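Local coordinates for protein omega transaminase (Pseudomonas sp., PDB 5LHA) that probably transfers amino groups between amines and carbonyl compounds as a fold type I aminotransferase, using a pyridoxal phosphate cofactor held here in its pyridoxamine form, at residues K384-A389 and P434-T439. Residues are numbered along the deposited sequence; the frame is centred on the assembly and turned at random.
Sequences KGLMIA and PPLTLT
L386 pushes its side chain from the turn between strands 378-384 and 387-393 into the bend made by P434, P435, L436 and L438. CB of L386 already lies 3.9 Å from CD2 of L436. A chi1 of -75° sets CG anti to the carbonyl carbon and beside the backbone N, carrying the branch toward the loop, where the two methyls meet different partners. CD1 of L386 lies 3.7 Å from CA of L436 and 3.6 Å from the carbonyl O of P435, a van der Waals approach to an oxygen that accepts its hydrogen bond from N of L438 and so closes a type I turn. The CD2 methyl of L436 also packs on CD1 of L386, at 3.7 Å. The other branch, CD2 of L386, turns to the remaining two walls: CD2 of L438 at 4.0 Å, and CG of the P434 ring at 4.1 Å, with the leucine and proline side chains crossing at about a right angle.

No hydrogen bond joins the two segments directly. A polar link runs beside the leucine instead, where NH1 of R272 bonds to the backbone oxygens of both L386 and P434. Helix 353-368 lies against the same cluster: A357 touches L386, V360 touches L438, and N356 ties down the carbonyls of L436 and L438. With an alanine at L386, both methyl branches go, and a gap would probably open among P434, L436 and L438, whose side chains could then shift. The contact thus joins a strand-to-strand turn to the loop leading from strand 429-432 into helix 440-457. It is buried, and the side chain of L436 is about 14 Å from the bound pyridoxamine phosphate. Across the two segments its cohesion rests on apolar fit, whereas R272 supplies a polar bridge between them and N356 holds the loop's own carbonyls.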
ATOM      1  N   LYS A 384     -36.169   1.446  10.874  1.00 31.09           N
ATOM      2  CA  LYS A 384     -36.167   2.425  11.959  1.00 29.46           C
ATOM      3  C   LYS A 384     -36.438   3.789  11.343  1.00 30.41           C
ATOM      4  O   LYS A 384     -35.707   4.207  10.437  1.00 31.25           O
ATOM      5  CB  LYS A 384     -34.838   2.412  12.707  1.00 29.27           C
ATOM      6  CG  LYS A 384     -34.827   3.316  13.916  1.00 30.98           C
ATOM      7  CD  LYS A 384     -33.502   3.258  14.629  1.00 32.78           C
ATOM      8  CE  LYS A 384     -33.433   4.289  15.747  1.00 34.99           C
ATOM      9  NZ  LYS A 384     -34.214   3.893  16.942  1.00 36.37           N
ATOM     10  N   GLY A 385     -37.488   4.472  11.804  1.00 29.18           N
ATOM     11  CA  GLY A 385     -37.931   5.661  11.086  1.00 29.48           C
ATOM     12  C   GLY A 385     -38.431   5.288   9.700  1.00 27.64           C
ATOM     13  O   GLY A 385     -39.156   4.301   9.527  1.00 27.00           O
ATOM     14  N   LEU A 386     -38.064   6.086   8.695  1.00 25.51           N
ATOM     15  CA  LEU A 386     -38.498   5.840   7.318  1.00 28.76           C
ATOM     16  C   LEU A 386     -37.396   5.255   6.442  1.00 30.30           C
ATOM     17  O   LEU A 386     -37.281   5.611   5.263  1.00 30.40           O
ATOM     18  CB  LEU A 386     -39.057   7.112   6.688  1.00 28.26           C
ATOM     19  CG  LEU A 386     -40.454   7.447   7.205  1.00 29.55           C
ATOM     20  CD1 LEU A 386     -40.889   8.842   6.765  1.00 29.89           C
ATOM     21  CD2 LEU A 386     -41.444   6.380   6.745  1.00 29.75           C
ATOM     22  N   MET A 387     -36.578   4.358   6.993  1.00 30.63           N
ATOM     23  CA  MET A 387     -35.749   3.439   6.219  1.00 28.28           C
ATOM     24  C   MET A 387     -36.112   2.016   6.623  1.00 27.51           C
ATOM     25  O   MET A 387     -36.085   1.673   7.810  1.00 24.90           O
ATOM     26  CB  MET A 387     -34.252   3.700   6.416  1.00 28.06           C
ATOM     27  CG  MET A 387     -33.773   3.765   7.853  1.00 28.08           C
ATOM     28  SD  MET A 387     -32.226   4.682   8.002  1.00 27.63           S
ATOM     29  CE  MET A 387     -31.127   3.774   6.932  1.00 27.19           C
ATOM     30  N   ILE A 388     -36.504   1.209   5.639  1.00 29.16           N
ATOM     31  CA  ILE A 388     -36.996  -0.143   5.859  1.00 31.20           C
ATOM     32  C   ILE A 388     -36.448  -1.025   4.748  1.00 32.70           C
ATOM     33  O   ILE A 388     -36.242  -0.570   3.620  1.00 33.73           O
ATOM     34  CB  ILE A 388     -38.542  -0.188   5.900  1.00 31.27           C
ATOM     35  CG1 ILE A 388     -39.071   0.469   7.178  1.00 30.24           C
ATOM     36  CG2 ILE A 388     -39.061  -1.616   5.791  1.00 30.98           C
ATOM     37  CD1 ILE A 388     -40.534   0.827   7.113  1.00 31.02           C
ATOM     38  N   ALA A 389     -36.164  -2.284   5.077  1.00 34.00           N
ATOM     39  CA  ALA A 389     -35.750  -3.256   4.075  1.00 34.65           C
ATOM     40  C   ALA A 389     -36.539  -4.544   4.240  1.00 34.21           C
ATOM     41  O   ALA A 389     -36.753  -5.021   5.360  1.00 34.20           O
ATOM     42  CB  ALA A 389     -34.256  -3.564   4.161  1.00 35.01           C
ATOM     43  N   PRO A 434     -39.101   6.673   1.615  1.00 30.44           N
ATOM     44  CA  PRO A 434     -39.888   7.760   1.036  1.00 29.11           C
ATOM     45  C   PRO A 434     -39.563   9.089   1.691  1.00 28.91           C
ATOM     46  O   PRO A 434     -38.810   9.132   2.678  1.00 28.60           O
ATOM     47  CB  PRO A 434     -41.326   7.328   1.347  1.00 29.79           C
ATOM     48  CG  PRO A 434     -41.194   6.624   2.654  1.00 29.32           C
ATOM     49  CD  PRO A 434     -39.888   5.882   2.580  1.00 30.43           C
ATOM     50  N   PRO A 435     -40.114  10.197   1.174  1.00 29.98           N
ATOM     51  CA  PRO A 435     -39.935  11.487   1.854  1.00 19.27           C
ATOM     52  C   PRO A 435     -40.431  11.420   3.289  1.00 23.26           C
ATOM     53  O   PRO A 435     -41.320  10.636   3.629  1.00 19.93           O
ATOM     54  CB  PRO A 435     -40.766  12.458   1.010  1.00 24.90           C
ATOM     55  CG  PRO A 435     -40.769  11.846  -0.372  1.00 19.09           C
ATOM     56  CD  PRO A 435     -40.766  10.350  -0.144  1.00 30.44           C
ATOM     57  N   LEU A 436     -39.828  12.242   4.141  1.00 25.63           N
ATOM     58  CA  LEU A 436     -40.186  12.239   5.555  1.00 26.45           C
ATOM     59  C   LEU A 436     -41.535  12.894   5.817  1.00 28.48           C
ATOM     60  O   LEU A 436     -42.040  12.810   6.943  1.00 31.08           O
ATOM     61  CB  LEU A 436     -39.087  12.923   6.365  1.00 25.64           C
ATOM     62  CG  LEU A 436     -37.703  12.278   6.193  1.00 26.54           C
ATOM     63  CD1 LEU A 436     -36.715  12.787   7.234  1.00 25.74           C
ATOM     64  CD2 LEU A 436     -37.755  10.748   6.207  1.00 27.58           C
ATOM     65  N   THR A 437     -42.125  13.534   4.811  1.00 27.76           N
ATOM     66  CA  THR A 437     -43.482  14.052   4.898  1.00 29.00           C
ATOM     67  C   THR A 437     -44.545  12.987   4.645  1.00 30.59           C
ATOM     68  O   THR A 437     -45.730  13.331   4.609  1.00 32.17           O
ATOM     69  CB  THR A 437     -43.662  15.221   3.927  1.00 27.13           C
ATOM     70  OG1 THR A 437     -43.376  14.788   2.592  1.00 29.08           O
ATOM     71  CG2 THR A 437     -42.739  16.377   4.309  1.00 25.16           C
ATOM     72  N   LEU A 438     -44.150  11.720   4.486  1.00 30.33           N
ATOM     73  CA  LEU A 438     -45.097  10.639   4.240  1.00 31.98           C
ATOM     74  C   LEU A 438     -46.226  10.648   5.263  1.00 36.60           C
ATOM     75  O   LEU A 438     -46.005  10.850   6.458  1.00 38.19           O
ATOM     76  CB  LEU A 438     -44.379   9.295   4.287  1.00 29.80           C
ATOM     77  CG  LEU A 438     -45.165   8.109   3.739  1.00 27.22           C
ATOM     78  CD1 LEU A 438     -45.035   8.052   2.231  1.00 27.82           C
ATOM     79  CD2 LEU A 438     -44.677   6.822   4.367  1.00 24.44           C
ATOM     80  N   THR A 439     -47.447  10.443   4.787  1.00 39.79           N
ATOM     81  CA  THR A 439     -48.619  10.425   5.649  1.00 42.51           C
ATOM     82  C   THR A 439     -49.053   8.992   5.944  1.00 45.38           C
ATOM     83  O   THR A 439     -48.552   8.029   5.357  1.00 47.42           O
ATOM     84  CB  THR A 439     -49.764  11.211   5.004  1.00 41.54           C
ATOM     85  OG1 THR A 439     -50.188  10.549   3.806  1.00 40.71           O
ATOM     86  CG2 THR A 439     -49.305  12.614   4.658  1.00 42.65           C
TER